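Local structure of DNA polymerase III, beta subunit (Eubacterium rectale, 3T0P) at residues B[50-56]-B[230-236]; B[264-269]-B[324-328]; B[125-129]-B[187-191]. The protein probably tethers DNA polymerases and other proteins to DNA and gives them processivity, acting as a ring-shaped head-to-tail homodimer around the DNA. All coordinates share one frame. Where two conformers were deposited one is given. Residues are numbered along the deposited sequence.

Contact 1: B[50-56]-B[230-236]; sequences MELGIET and NTTVVSR. With EDO (1,2-ethanediol), chain X.
Residues 52-56 and 231-236 are antiparallel strands whose axes approach to 4.7 Å at 168°. Gly53/Val234 and Glu55/Thr232 are hydrogen-bonded pairs (Gly53 N to Val234 O and Val234 N to Gly53 O, both 2.8 Å; Glu55 N to Thr232 O 3.0 Å; Thr232 N to Glu55 O 2.9 Å), while Leu52/Ser235, Ile54/Val233 and Thr56/Thr231 are non-hydrogen-bonded. Arg236 N to Glu51 O, 3.0 Å, extends the pairing. On the face of Leu52 (t), Leu52 CD1 meets Val233 CG1 at 3.7 Å, and Thr56 OG1 hydrogen-bonds Thr231 OG1 at 3.0 Å; Ser235 OG bonds Thr199 of helix 197-206. On the other face, ethanediol, probably from the crystallisation liquor, bridges Glu55 OE1 (weakly, O2, 3.2 Å) and Thr232 OG1 (O1, 3.2 Å). Glu51 OE1 and Arg236 NH2 form a long salt bridge of 3.8 Å, the oxygen well out of the guanidinium plane. This is the interdomain seam of the beta-subunit fold, where N-terminal and central domains share one antiparallel sheet.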
HETATM    1  N   MSE B  50       7.079 -20.895  18.782  1.00 61.41           N
HETATM    2  CA  MSE B  50       7.241 -21.301  20.195  1.00 61.62           C
HETATM    3  C   MSE B  50       6.306 -20.528  21.133  1.00 60.69           C
HETATM    4  O   MSE B  50       6.039 -20.999  22.239  1.00 62.15           O
HETATM    5  CB  MSE B  50       8.691 -21.225  20.700  1.00 66.25           C
HETATM    6  CG  MSE B  50       9.665 -22.051  19.866  1.00 75.97           C
HETATM    7 SE   MSE B  50       9.142 -23.924  19.585  0.75 87.39          SE
HETATM    8  CE  MSE B  50       9.584 -24.604  21.416  1.00 85.53           C
ATOM      9  N   GLU B  51       5.815 -19.363  20.708  1.00 52.05           N
ATOM     10  CA  GLU B  51       4.833 -18.582  21.446  1.00 50.53           C
ATOM     11  C   GLU B  51       3.453 -18.816  20.798  1.00 54.05           C
ATOM     12  O   GLU B  51       2.477 -19.101  21.483  1.00 53.31           O
ATOM     13  CB  GLU B  51       5.197 -17.087  21.459  1.00 50.84           C
ATOM     14  CG  GLU B  51       4.150 -16.215  22.130  1.00 59.78           C
ATOM     15  CD  GLU B  51       4.577 -14.792  22.414  1.00 85.07           C
ATOM     16  OE1 GLU B  51       5.244 -14.576  23.452  1.00 84.78           O
ATOM     17  OE2 GLU B  51       4.224 -13.893  21.615  1.00 81.41           O
ATOM     18  N   LEU B  52       3.394 -18.676  19.475  1.00 50.85           N
ATOM     19  CA  LEU B  52       2.178 -18.822  18.688  1.00 49.25           C
ATOM     20  C   LEU B  52       2.324 -19.952  17.684  1.00 54.62           C
ATOM     21  O   LEU B  52       3.277 -19.979  16.913  1.00 55.53           O
ATOM     22  CB  LEU B  52       1.895 -17.496  17.980  1.00 47.22           C
ATOM     23  CG  LEU B  52       0.677 -17.402  17.098  1.00 50.68           C
ATOM     24  CD1 LEU B  52      -0.576 -17.289  17.938  1.00 50.57           C
ATOM     25  CD2 LEU B  52       0.781 -16.176  16.181  1.00 51.63           C
ATOM     26  N   GLY B  53       1.363 -20.867  17.717  1.00 51.49           N
ATOM     27  CA  GLY B  53       1.241 -22.003  16.819  1.00 50.92           C
ATOM     28  C   GLY B  53      -0.038 -21.916  16.011  1.00 54.80           C
ATOM     29  O   GLY B  53      -1.094 -21.571  16.545  1.00 54.32           O
ATOM     30  N   ILE B  54       0.050 -22.158  14.702  1.00 51.02           N
ATOM     31  CA  ILE B  54      -1.123 -22.176  13.837  1.00 49.64           C
ATOM     32  C   ILE B  54      -1.066 -23.487  13.067  1.00 57.06           C
ATOM     33  O   ILE B  54      -0.034 -23.862  12.504  1.00 58.02           O
ATOM     34  CB  ILE B  54      -1.350 -20.935  12.919  1.00 50.38           C
ATOM     35  CG1 ILE B  54      -1.292 -19.615  13.709  1.00 49.02           C
ATOM     36  CG2 ILE B  54      -2.704 -21.047  12.187  1.00 50.01           C
ATOM     37  CD1 ILE B  54      -1.295 -18.365  12.849  1.00 43.92           C
ATOM     38  N   GLU B  55      -2.213 -24.143  13.015  1.00 52.91           N
ATOM     39  CA  GLU B  55      -2.467 -25.435  12.401  1.00 52.07           C
ATOM     40  C   GLU B  55      -3.699 -25.340  11.542  1.00 52.44           C
ATOM     41  O   GLU B  55      -4.695 -24.744  11.951  1.00 50.52           O
ATOM     42  CB  GLU B  55      -2.723 -26.405  13.545  1.00 54.96           C
ATOM     43  CG  GLU B  55      -2.400 -27.857  13.317  1.00 68.45           C
ATOM     44  CD  GLU B  55      -2.673 -28.580  14.617  1.00 88.78           C
ATOM     45  OE1 GLU B  55      -3.867 -28.758  14.955  1.00 75.48           O
ATOM     46  OE2 GLU B  55      -1.702 -28.847  15.360  1.00 91.63           O
ATOM     47  N   THR B  56      -3.661 -25.944  10.367  1.00 48.94           N
ATOM     48  CA  THR B  56      -4.805 -25.912   9.470  1.00 48.89           C
ATOM     49  C   THR B  56      -4.845 -27.233   8.692  1.00 54.12           C
ATOM     50  O   THR B  56      -3.799 -27.863   8.456  1.00 53.09           O
ATOM     51  CB  THR B  56      -4.781 -24.622   8.605  1.00 58.93           C
ATOM     52  OG1 THR B  56      -6.096 -24.308   8.158  1.00 61.43           O
ATOM     53  CG2 THR B  56      -3.817 -24.694   7.440  1.00 55.35           C
ATOM     54  N   ASN B 230     -11.314 -24.421   9.627  1.00 52.97           N
ATOM     55  CA  ASN B 230     -10.457 -25.615   9.702  1.00 53.01           C
ATOM     56  C   ASN B 230      -9.100 -25.298  10.324  1.00 54.95           C
ATOM     57  O   ASN B 230      -8.123 -26.021  10.087  1.00 54.49           O
ATOM     58  CB  ASN B 230     -10.280 -26.224   8.302  1.00 56.01           C
ATOM     59  CG  ASN B 230     -11.476 -27.034   7.885  1.00 85.31           C
ATOM     60  OD1 ASN B 230     -11.704 -28.157   8.374  1.00 82.01           O
ATOM     61  ND2 ASN B 230     -12.303 -26.439   7.030  1.00 74.35           N
ATOM     62  N   THR B 231      -9.064 -24.234  11.150  1.00 48.98           N
ATOM     63  CA  THR B 231      -7.866 -23.687  11.769  1.00 47.65           C
ATOM     64  C   THR B 231      -7.914 -23.731  13.284  1.00 51.27           C
ATOM     65  O   THR B 231      -8.962 -23.553  13.894  1.00 50.57           O
ATOM     66  CB  THR B 231      -7.702 -22.238  11.270  1.00 49.98           C
ATOM     67  OG1 THR B 231      -7.595 -22.294   9.851  1.00 48.69           O
ATOM     68  CG2 THR B 231      -6.466 -21.537  11.816  1.00 44.87           C
ATOM     69  N   THR B 232      -6.745 -23.971  13.877  1.00 49.57           N
ATOM     70  CA  THR B 232      -6.491 -23.973  15.313  1.00 49.23           C
ATOM     71  C   THR B 232      -5.311 -23.054  15.556  1.00 50.47           C
ATOM     72  O   THR B 232      -4.259 -23.193  14.935  1.00 51.27           O
ATOM     73  CB  THR B 232      -6.257 -25.393  15.846  1.00 55.16           C
ATOM     74  OG1 THR B 232      -7.374 -26.197  15.489  1.00 58.83           O
ATOM     75  CG2 THR B 232      -6.120 -25.430  17.356  1.00 53.36           C
ATOM     76  N   VAL B 233      -5.508 -22.091  16.423  1.00 43.91           N
ATOM     77  CA  VAL B 233      -4.488 -21.164  16.852  1.00 41.34           C
ATOM     78  C   VAL B 233      -4.234 -21.479  18.293  1.00 47.47           C
ATOM     79  O   VAL B 233      -5.194 -21.573  19.072  1.00 48.66           O
ATOM     80  CB  VAL B 233      -4.889 -19.695  16.622  1.00 42.18           C
ATOM     81  CG1 VAL B 233      -3.876 -18.760  17.252  1.00 41.81           C
ATOM     82  CG2 VAL B 233      -5.039 -19.392  15.132  1.00 40.56           C
ATOM     83  N   VAL B 234      -2.954 -21.729  18.642  1.00 44.39           N
ATOM     84  CA  VAL B 234      -2.533 -22.005  20.013  1.00 44.71           C
ATOM     85  C   VAL B 234      -1.486 -20.973  20.453  1.00 48.18           C
ATOM     86  O   VAL B 234      -0.517 -20.732  19.744  1.00 47.11           O
ATOM     87  CB  VAL B 234      -2.024 -23.447  20.176  1.00 49.41           C
ATOM     88  CG1 VAL B 234      -1.653 -23.727  21.640  1.00 49.70           C
ATOM     89  CG2 VAL B 234      -3.068 -24.445  19.684  1.00 49.21           C
ATOM     90  N   SER B 235      -1.685 -20.364  21.613  1.00 46.13           N
ATOM     91  CA  SER B 235      -0.755 -19.360  22.100  1.00 45.34           C
ATOM     92  C   SER B 235      -0.456 -19.541  23.553  1.00 49.76           C
ATOM     93  O   SER B 235      -1.346 -19.882  24.338  1.00 50.61           O
ATOM     94  CB  SER B 235      -1.313 -17.960  21.862  1.00 46.80           C
ATOM     95  OG  SER B 235      -0.519 -16.927  22.425  1.00 50.39           O
ATOM     96  N   ARG B 236       0.811 -19.284  23.936  1.00 46.47           N
ATOM     97  CA  ARG B 236       1.229 -19.238  25.336  1.00 45.41           C
ATOM     98  C   ARG B 236       0.583 -18.016  25.968  1.00 48.83           C
ATOM     99  O   ARG B 236       0.215 -17.100  25.250  1.00 46.92           O
ATOM    100  CB  ARG B 236       2.743 -19.135  25.447  1.00 45.71           C
ATOM    101  CG  ARG B 236       3.530 -20.403  25.095  1.00 56.90           C
ATOM    102  CD  ARG B 236       4.954 -20.379  25.670  1.00 71.11           C
ATOM    103  NE  ARG B 236       5.579 -19.049  25.602  1.00 86.37           N
ATOM    104  CZ  ARG B 236       6.694 -18.761  24.931  1.00100.60           C
ATOM    105  NH1 ARG B 236       7.358 -19.716  24.288  1.00 79.84           N
ATOM    106  NH2 ARG B 236       7.164 -17.519  24.918  1.00 89.21           N
TER
HETATM  107  C1  EDO X 387      -8.486 -28.867  13.102  1.00 76.10           C
HETATM  108  O1  EDO X 387      -8.802 -27.469  12.976  1.00 76.97           O
HETATM  109  C2  EDO X 387      -7.026 -29.065  13.506  1.00 75.30           C
HETATM  110  O2  EDO X 387      -6.188 -28.141  12.800  1.00 79.85           O

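Contact 2: B[264-269]-B[324-328]; sequences LLDCID and FFIDA
Both segments are helical, 264-269 lying within helix 261-272 and 324-328 within helix 322-329. Their axes come within 9.5 Å at a signed crossing angle of -141°, so the helices run roughly antiparallel but well askew; the closest CA pair is Leu265/Ile326 at 6.0 Å. Backbone hydrogen bonds inside the first helix include Ile268 N to Leu264 O (3.0 Å) and Asp269 N to Leu265 O (2.9 Å); in the second, Ala328 N to Phe324 O is weak at 3.3 Å.

Between the helices the contact is apolar. Ile268 (m, t) is directed toward the partner and meets two of its residues: its CD1 lies 3.6 Å from Phe325 CB and its CG2 3.7 Å from Ile326 CG1. Ile326 (m, t) turns its side chain into the interface, with CD1 3.9 Å from Asp269 CA and CG2 4.2 Å from Leu265 CD1. Leu264 and Leu265 are both t, p; Leu264 CD2 reaches Phe325 CE1 at 4.3 Å. These are the two helices of the C-terminal domain, each entering after a strand (255-260 and 316-320) in the repeated beta-alpha-beta-beta-beta unit from which every domain of this family is built.

Aromatic packing involves Phe325: its ring packs edge-to-face (T-shaped) with that of Phe320, and the side chain touches Ile361. Leu264 and Ile268 rest on Leu294 of strand 291-297.

Charged groups stay at the periphery: Asp327, directed away from the first helix, forms salt bridges with Arg176 and Lys323, and Asp269 has a weak, long ion pair with Lys81 of the second subunit.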
ATOM      1  N   LEU B 264     -14.804  15.763  16.785  1.00 36.19           N
ATOM      2  CA  LEU B 264     -13.639  15.736  17.662  1.00 35.85           C
ATOM      3  C   LEU B 264     -12.475  15.008  16.954  1.00 41.77           C
ATOM      4  O   LEU B 264     -11.364  15.548  16.857  1.00 43.44           O
ATOM      5  CB  LEU B 264     -13.968  15.089  19.034  1.00 35.27           C
ATOM      6  CG  LEU B 264     -12.801  15.102  20.047  1.00 39.90           C
ATOM      7  CD1 LEU B 264     -12.281  16.532  20.297  1.00 40.32           C
ATOM      8  CD2 LEU B 264     -13.205  14.436  21.365  1.00 42.14           C
ATOM      9  N   LEU B 265     -12.748  13.826  16.414  1.00 36.79           N
ATOM     10  CA  LEU B 265     -11.761  13.043  15.657  1.00 35.29           C
ATOM     11  C   LEU B 265     -11.179  13.860  14.488  1.00 37.44           C
ATOM     12  O   LEU B 265      -9.940  13.955  14.370  1.00 35.72           O
ATOM     13  CB  LEU B 265     -12.389  11.719  15.132  1.00 33.96           C
ATOM     14  CG  LEU B 265     -11.493  10.831  14.238  1.00 37.07           C
ATOM     15  CD1 LEU B 265     -10.111  10.548  14.913  1.00 35.54           C
ATOM     16  CD2 LEU B 265     -12.198   9.541  13.885  1.00 35.84           C
ATOM     17  N   ASP B 266     -12.041  14.480  13.663  1.00 33.02           N
ATOM     18  CA  ASP B 266     -11.520  15.273  12.509  1.00 33.98           C
ATOM     19  C   ASP B 266     -10.644  16.456  12.941  1.00 39.68           C
ATOM     20  O   ASP B 266      -9.642  16.751  12.290  1.00 37.56           O
ATOM     21  CB  ASP B 266     -12.656  15.771  11.624  1.00 35.85           C
ATOM     22  CG  ASP B 266     -13.301  14.660  10.803  1.00 55.45           C
ATOM     23  OD1 ASP B 266     -12.777  13.500  10.834  1.00 55.86           O
ATOM     24  OD2 ASP B 266     -14.351  14.929  10.159  1.00 63.15           O
ATOM     25  N   CYS B 267     -10.994  17.096  14.057  1.00 38.42           N
ATOM     26  CA  CYS B 267     -10.238  18.225  14.529  1.00 40.49           C
ATOM     27  C   CYS B 267      -8.856  17.816  15.062  1.00 39.96           C
ATOM     28  O   CYS B 267      -7.877  18.490  14.779  1.00 37.38           O
ATOM     29  CB  CYS B 267     -11.021  18.973  15.597  1.00 44.85           C
ATOM     30  SG  CYS B 267     -10.002  20.144  16.514  1.00 51.24           S
ATOM     31  N   ILE B 268      -8.790  16.749  15.883  1.00 37.51           N
ATOM     32  CA  ILE B 268      -7.536  16.273  16.458  1.00 37.40           C
ATOM     33  C   ILE B 268      -6.632  15.753  15.326  1.00 42.40           C
ATOM     34  O   ILE B 268      -5.420  15.997  15.329  1.00 41.89           O
ATOM     35  CB  ILE B 268      -7.773  15.226  17.571  1.00 40.28           C
ATOM     36  CG1 ILE B 268      -8.671  15.838  18.675  1.00 41.03           C
ATOM     37  CG2 ILE B 268      -6.428  14.778  18.149  1.00 42.03           C
ATOM     38  CD1 ILE B 268      -8.965  14.964  19.922  1.00 46.87           C
ATOM     39  N   ASP B 269      -7.232  15.113  14.329  1.00 40.49           N
ATOM     40  CA  ASP B 269      -6.489  14.623  13.177  1.00 40.68           C
ATOM     41  C   ASP B 269      -5.888  15.822  12.389  1.00 45.31           C
ATOM     42  O   ASP B 269      -4.715  15.769  12.028  1.00 46.08           O
ATOM     43  CB  ASP B 269      -7.407  13.753  12.318  1.00 43.70           C
ATOM     44  CG  ASP B 269      -6.766  13.139  11.090  1.00 63.37           C
ATOM     45  OD1 ASP B 269      -5.708  12.472  11.240  1.00 65.58           O
ATOM     46  OD2 ASP B 269      -7.357  13.267   9.991  1.00 70.04           O
ATOM     47  N   PHE B 324      -3.311   9.462  21.245  1.00 39.66           N
ATOM     48  CA  PHE B 324      -4.134   8.703  22.188  1.00 39.16           C
ATOM     49  C   PHE B 324      -5.648   8.917  21.947  1.00 42.41           C
ATOM     50  O   PHE B 324      -6.432   7.976  22.028  1.00 39.04           O
ATOM     51  CB  PHE B 324      -3.752   9.062  23.627  1.00 41.10           C
ATOM     52  CG  PHE B 324      -2.302   8.779  24.005  1.00 43.94           C
ATOM     53  CD1 PHE B 324      -1.525   7.893  23.259  1.00 46.54           C
ATOM     54  CD2 PHE B 324      -1.720   9.396  25.109  1.00 47.29           C
ATOM     55  CE1 PHE B 324      -0.192   7.630  23.612  1.00 48.41           C
ATOM     56  CE2 PHE B 324      -0.387   9.137  25.456  1.00 51.22           C
ATOM     57  CZ  PHE B 324       0.359   8.241  24.715  1.00 49.56           C
ATOM     58  N   PHE B 325      -6.041  10.135  21.608  1.00 40.33           N
ATOM     59  CA  PHE B 325      -7.429  10.437  21.328  1.00 40.08           C
ATOM     60  C   PHE B 325      -7.833   9.890  19.965  1.00 41.71           C
ATOM     61  O   PHE B 325      -8.922   9.331  19.839  1.00 40.99           O
ATOM     62  CB  PHE B 325      -7.652  11.951  21.399  1.00 43.25           C
ATOM     63  CG  PHE B 325      -8.319  12.364  22.684  1.00 47.01           C
ATOM     64  CD1 PHE B 325      -9.705  12.333  22.809  1.00 51.53           C
ATOM     65  CD2 PHE B 325      -7.564  12.717  23.795  1.00 49.89           C
ATOM     66  CE1 PHE B 325     -10.318  12.663  24.018  1.00 53.63           C
ATOM     67  CE2 PHE B 325      -8.181  13.034  25.006  1.00 53.66           C
ATOM     68  CZ  PHE B 325      -9.549  13.032  25.102  1.00 52.90           C
ATOM     69  N   ILE B 326      -6.980  10.071  18.952  1.00 37.54           N
ATOM     70  CA  ILE B 326      -7.211   9.594  17.594  1.00 38.27           C
ATOM     71  C   ILE B 326      -7.376   8.056  17.634  1.00 41.62           C
ATOM     72  O   ILE B 326      -8.387   7.543  17.150  1.00 42.11           O
ATOM     73  CB  ILE B 326      -6.085  10.038  16.638  1.00 42.01           C
ATOM     74  CG1 ILE B 326      -6.191  11.533  16.322  1.00 43.54           C
ATOM     75  CG2 ILE B 326      -6.118   9.224  15.339  1.00 42.90           C
ATOM     76  CD1 ILE B 326      -4.905  12.184  15.817  1.00 40.49           C
ATOM     77  N   ASP B 327      -6.455   7.345  18.292  1.00 38.11           N
ATOM     78  CA  ASP B 327      -6.543   5.869  18.397  1.00 38.84           C
ATOM     79  C   ASP B 327      -7.876   5.422  18.972  1.00 42.53           C
ATOM     80  O   ASP B 327      -8.498   4.549  18.389  1.00 41.17           O
ATOM     81  CB  ASP B 327      -5.430   5.293  19.286  1.00 41.41           C
ATOM     82  CG  ASP B 327      -4.029   5.350  18.748  1.00 52.64           C
ATOM     83  OD1 ASP B 327      -3.859   5.738  17.558  1.00 55.30           O
ATOM     84  OD2 ASP B 327      -3.083   5.030  19.523  1.00 52.49           O
ATOM     85  N   ALA B 328      -8.343   6.064  20.084  1.00 38.22           N
ATOM     86  CA  ALA B 328      -9.599   5.669  20.711  1.00 38.64           C
ATOM     87  C   ALA B 328     -10.807   6.102  19.894  1.00 41.23           C
ATOM     88  O   ALA B 328     -11.728   5.314  19.741  1.00 42.74           O
ATOM     89  CB  ALA B 328      -9.694   6.230  22.132  1.00 40.55           C
TER

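Contact 3: B[125-129]-B[187-191]; sequences NESIV and HYDSK
This is a surface contact made by side chains between edge strands of two different sheets: within this chain, strand 127-131 ends one and strand 187-196 ends another. The strands do not pair through their backbones. Their local axes are 8.5 Å apart and cross at -125°, and the nearest CA atoms, of Ile128 and Tyr188, remain 7.7 Å from each other, which is too wide for a beta bridge.

Two residues span most of the gap. Glu126, extended (chi1 and chi2 t), brings its carboxylate to the opposite backbone, where Asp189 N donates to both oxygens, at 3.1 Å to OE1 and 3.1 Å to OE2. Its OE1 also forms a salt bridge with Lys191 NZ at 3.2 Å, which offsets the like charge of Asp189 OD2, 3.7 Å from Glu126 OE1. A water donates to Glu126 OE2 (2.7 Å) and to His187 O (2.8 Å), adding an indirect link.

From the other side Tyr188 (chi1 m, chi2 -72°) reaches across. Ile128 CG1 sits over the ring face, 4.0 Å from the centroid of the Tyr188 ring and 12° off its normal, a CH-pi contact, while Val129 N donates a weak hydrogen bond to Tyr188 OH at 3.3 Å.

Each segment opens one of the two beta-alpha-beta-beta-beta repeats of the central domain, leading into helix 132-140 and helix 197-206 respectively. On the flanks, Ile128 pairs by backbone with Ile217 of strand 214-220, Lys191 does so with Ile162 of strand 157-163, and the side chains of Ile128 and Tyr188 both rest on Ile162.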
ATOM      1  N   ASN B 125     -11.088 -27.921  28.132  1.00 63.40           N
ATOM      2  CA  ASN B 125     -12.056 -27.956  29.200  1.00 62.95           C
ATOM      3  C   ASN B 125     -13.258 -27.153  28.738  1.00 60.55           C
ATOM      4  O   ASN B 125     -13.882 -27.496  27.721  1.00 57.92           O
ATOM      5  CB  ASN B 125     -11.436 -27.443  30.515  1.00 65.51           C
ATOM      6  CG  ASN B 125     -10.213 -28.229  30.946  1.00 90.28           C
ATOM      7  OD1 ASN B 125     -10.177 -29.473  30.880  1.00 79.16           O
ATOM      8  ND2 ASN B 125      -9.175 -27.512  31.368  1.00 81.81           N
ATOM      9  N   GLU B 126     -13.584 -26.109  29.486  1.00 55.00           N
ATOM     10  CA  GLU B 126     -14.680 -25.202  29.227  1.00 54.70           C
ATOM     11  C   GLU B 126     -14.376 -24.397  27.954  1.00 57.12           C
ATOM     12  O   GLU B 126     -13.248 -23.940  27.770  1.00 55.56           O
ATOM     13  CB  GLU B 126     -14.869 -24.294  30.448  1.00 56.54           C
ATOM     14  CG  GLU B 126     -16.118 -23.436  30.413  1.00 71.98           C
ATOM     15  CD  GLU B 126     -16.372 -22.613  31.666  1.00 86.10           C
ATOM     16  OE1 GLU B 126     -15.432 -21.939  32.145  1.00 84.94           O
ATOM     17  OE2 GLU B 126     -17.521 -22.638  32.164  1.00 62.20           O
ATOM     18  N   SER B 127     -15.364 -24.297  27.066  1.00 53.99           N
ATOM     19  CA  SER B 127     -15.302 -23.582  25.788  1.00 53.72           C
ATOM     20  C   SER B 127     -16.083 -22.291  25.854  1.00 61.56           C
ATOM     21  O   SER B 127     -17.146 -22.248  26.467  1.00 66.26           O
ATOM     22  CB  SER B 127     -15.878 -24.446  24.676  1.00 55.87           C
ATOM     23  OG  SER B 127     -17.179 -24.859  25.054  1.00 66.92           O
ATOM     24  N   ILE B 128     -15.571 -21.252  25.222  1.00 55.02           N
ATOM     25  CA  ILE B 128     -16.202 -19.944  25.129  1.00 53.66           C
ATOM     26  C   ILE B 128     -16.488 -19.699  23.639  1.00 52.46           C
ATOM     27  O   ILE B 128     -15.586 -19.817  22.821  1.00 49.00           O
ATOM     28  CB  ILE B 128     -15.284 -18.856  25.765  1.00 57.25           C
ATOM     29  CG1 ILE B 128     -15.153 -19.054  27.291  1.00 60.50           C
ATOM     30  CG2 ILE B 128     -15.766 -17.443  25.460  1.00 56.34           C
ATOM     31  CD1 ILE B 128     -13.838 -19.818  27.782  1.00 70.04           C
ATOM     32  N   VAL B 129     -17.722 -19.343  23.287  1.00 48.63           N
ATOM     33  CA  VAL B 129     -18.052 -19.047  21.901  1.00 46.81           C
ATOM     34  C   VAL B 129     -18.291 -17.525  21.691  1.00 47.40           C
ATOM     35  O   VAL B 129     -19.123 -16.927  22.351  1.00 45.13           O
ATOM     36  CB  VAL B 129     -19.271 -19.862  21.410  1.00 50.83           C
ATOM     37  CG1 VAL B 129     -19.589 -19.523  19.956  1.00 48.88           C
ATOM     38  CG2 VAL B 129     -19.035 -21.351  21.569  1.00 51.69           C
ATOM     39  N   HIS B 187     -23.157 -18.582  30.517  1.00 57.82           N
ATOM     40  CA  HIS B 187     -22.492 -18.331  31.779  0.50 58.43           C
ATOM     41  C   HIS B 187     -21.273 -19.231  31.843  1.00 60.83           C
ATOM     42  O   HIS B 187     -21.315 -20.405  31.434  1.00 57.83           O
ATOM     43  CB  HIS B 187     -23.453 -18.500  32.946  0.50 61.34           C
ATOM     44  CG  HIS B 187     -24.438 -17.376  32.991  0.50 65.47           C
ATOM     45  ND1 HIS B 187     -24.350 -16.376  33.942  0.50 67.64           N
ATOM     46  CD2 HIS B 187     -25.458 -17.090  32.147  0.50 67.51           C
ATOM     47  CE1 HIS B 187     -25.329 -15.536  33.659  0.50 67.49           C
ATOM     48  NE2 HIS B 187     -26.032 -15.935  32.600  0.50 67.79           N
ATOM     49  N   TYR B 188     -20.161 -18.641  32.251  1.00 57.85           N
ATOM     50  CA  TYR B 188     -18.879 -19.327  32.280  1.00 56.54           C
ATOM     51  C   TYR B 188     -18.212 -19.200  33.633  1.00 63.02           C
ATOM     52  O   TYR B 188     -18.510 -18.256  34.371  1.00 62.51           O
ATOM     53  CB  TYR B 188     -17.965 -18.709  31.216  1.00 54.49           C
ATOM     54  CG  TYR B 188     -18.471 -18.821  29.789  1.00 54.38           C
ATOM     55  CD1 TYR B 188     -18.463 -20.038  29.119  1.00 55.54           C
ATOM     56  CD2 TYR B 188     -18.923 -17.703  29.099  1.00 53.69           C
ATOM     57  CE1 TYR B 188     -18.957 -20.152  27.824  1.00 54.55           C
ATOM     58  CE2 TYR B 188     -19.356 -17.795  27.777  1.00 52.69           C
ATOM     59  CZ  TYR B 188     -19.355 -19.021  27.141  1.00 60.54           C
ATOM     60  OH  TYR B 188     -19.823 -19.152  25.862  1.00 63.83           O
ATOM     61  N   ASP B 189     -17.269 -20.117  33.936  1.00 61.29           N
ATOM     62  CA  ASP B 189     -16.459 -20.032  35.144  1.00 63.26           C
ATOM     63  C   ASP B 189     -15.551 -18.828  35.030  1.00 65.98           C
ATOM     64  O   ASP B 189     -15.217 -18.416  33.915  1.00 64.31           O
ATOM     65  CB  ASP B 189     -15.611 -21.298  35.366  1.00 66.61           C
ATOM     66  CG  ASP B 189     -16.380 -22.576  35.633  1.00 77.88           C
ATOM     67  OD1 ASP B 189     -17.549 -22.489  36.091  1.00 79.89           O
ATOM     68  OD2 ASP B 189     -15.812 -23.666  35.394  1.00 82.45           O
ATOM     69  N   SER B 190     -15.166 -18.252  36.172  1.00 64.10           N
ATOM     70  CA  SER B 190     -14.277 -17.111  36.192  1.00 63.22           C
ATOM     71  C   SER B 190     -12.917 -17.482  35.598  1.00 66.42           C
ATOM     72  O   SER B 190     -12.399 -18.574  35.841  1.00 67.30           O
ATOM     73  CB  SER B 190     -14.128 -16.570  37.602  1.00 66.74           C
ATOM     74  OG  SER B 190     -15.361 -15.988  37.983  1.00 78.31           O
ATOM     75  N   LYS B 191     -12.385 -16.573  34.791  1.00 59.99           N
ATOM     76  CA  LYS B 191     -11.091 -16.709  34.125  0.50 59.02           C
ATOM     77  C   LYS B 191     -10.496 -15.327  33.960  1.00 62.36           C
ATOM     78  O   LYS B 191     -11.235 -14.387  33.681  1.00 61.86           O
ATOM     79  CB  LYS B 191     -11.229 -17.432  32.767  0.50 59.71           C
ATOM     80  CG  LYS B 191     -10.813 -18.889  32.835  0.50 68.70           C
ATOM     81  CD  LYS B 191     -11.551 -19.741  31.818  0.50 73.04           C
ATOM     82  CE  LYS B 191     -11.329 -21.205  32.082  0.50 69.95           C
ATOM     83  NZ  LYS B 191     -12.304 -22.038  31.347  0.50 73.77           N
TER
HETATM   84  O   HOH W   1     -20.158 -22.931  32.003  1.00 58.40           O

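How the contacts relate
Contacts 1 and 3 both reach the sheet that includes strands 52-58, 231-236 and 127-131, contact 1 in its middle and contact 3 at its outer edge within this chain; their centres are 20 Å apart. Contact 1 is partly buried and joins two domains by backbone pairing, burying 601 Å². Contact 3, at the surface within the central domain, relies on side chains reaching the opposite backbone, a salt bridge, a water and one aromatic ring instead, and buries 343 Å². Contact 2 is a buried helix pair of the C-terminal domain, held by hydrocarbon packing over 272 Å². Its centre lies 35 Å from that of contact 1, across the chain's centre.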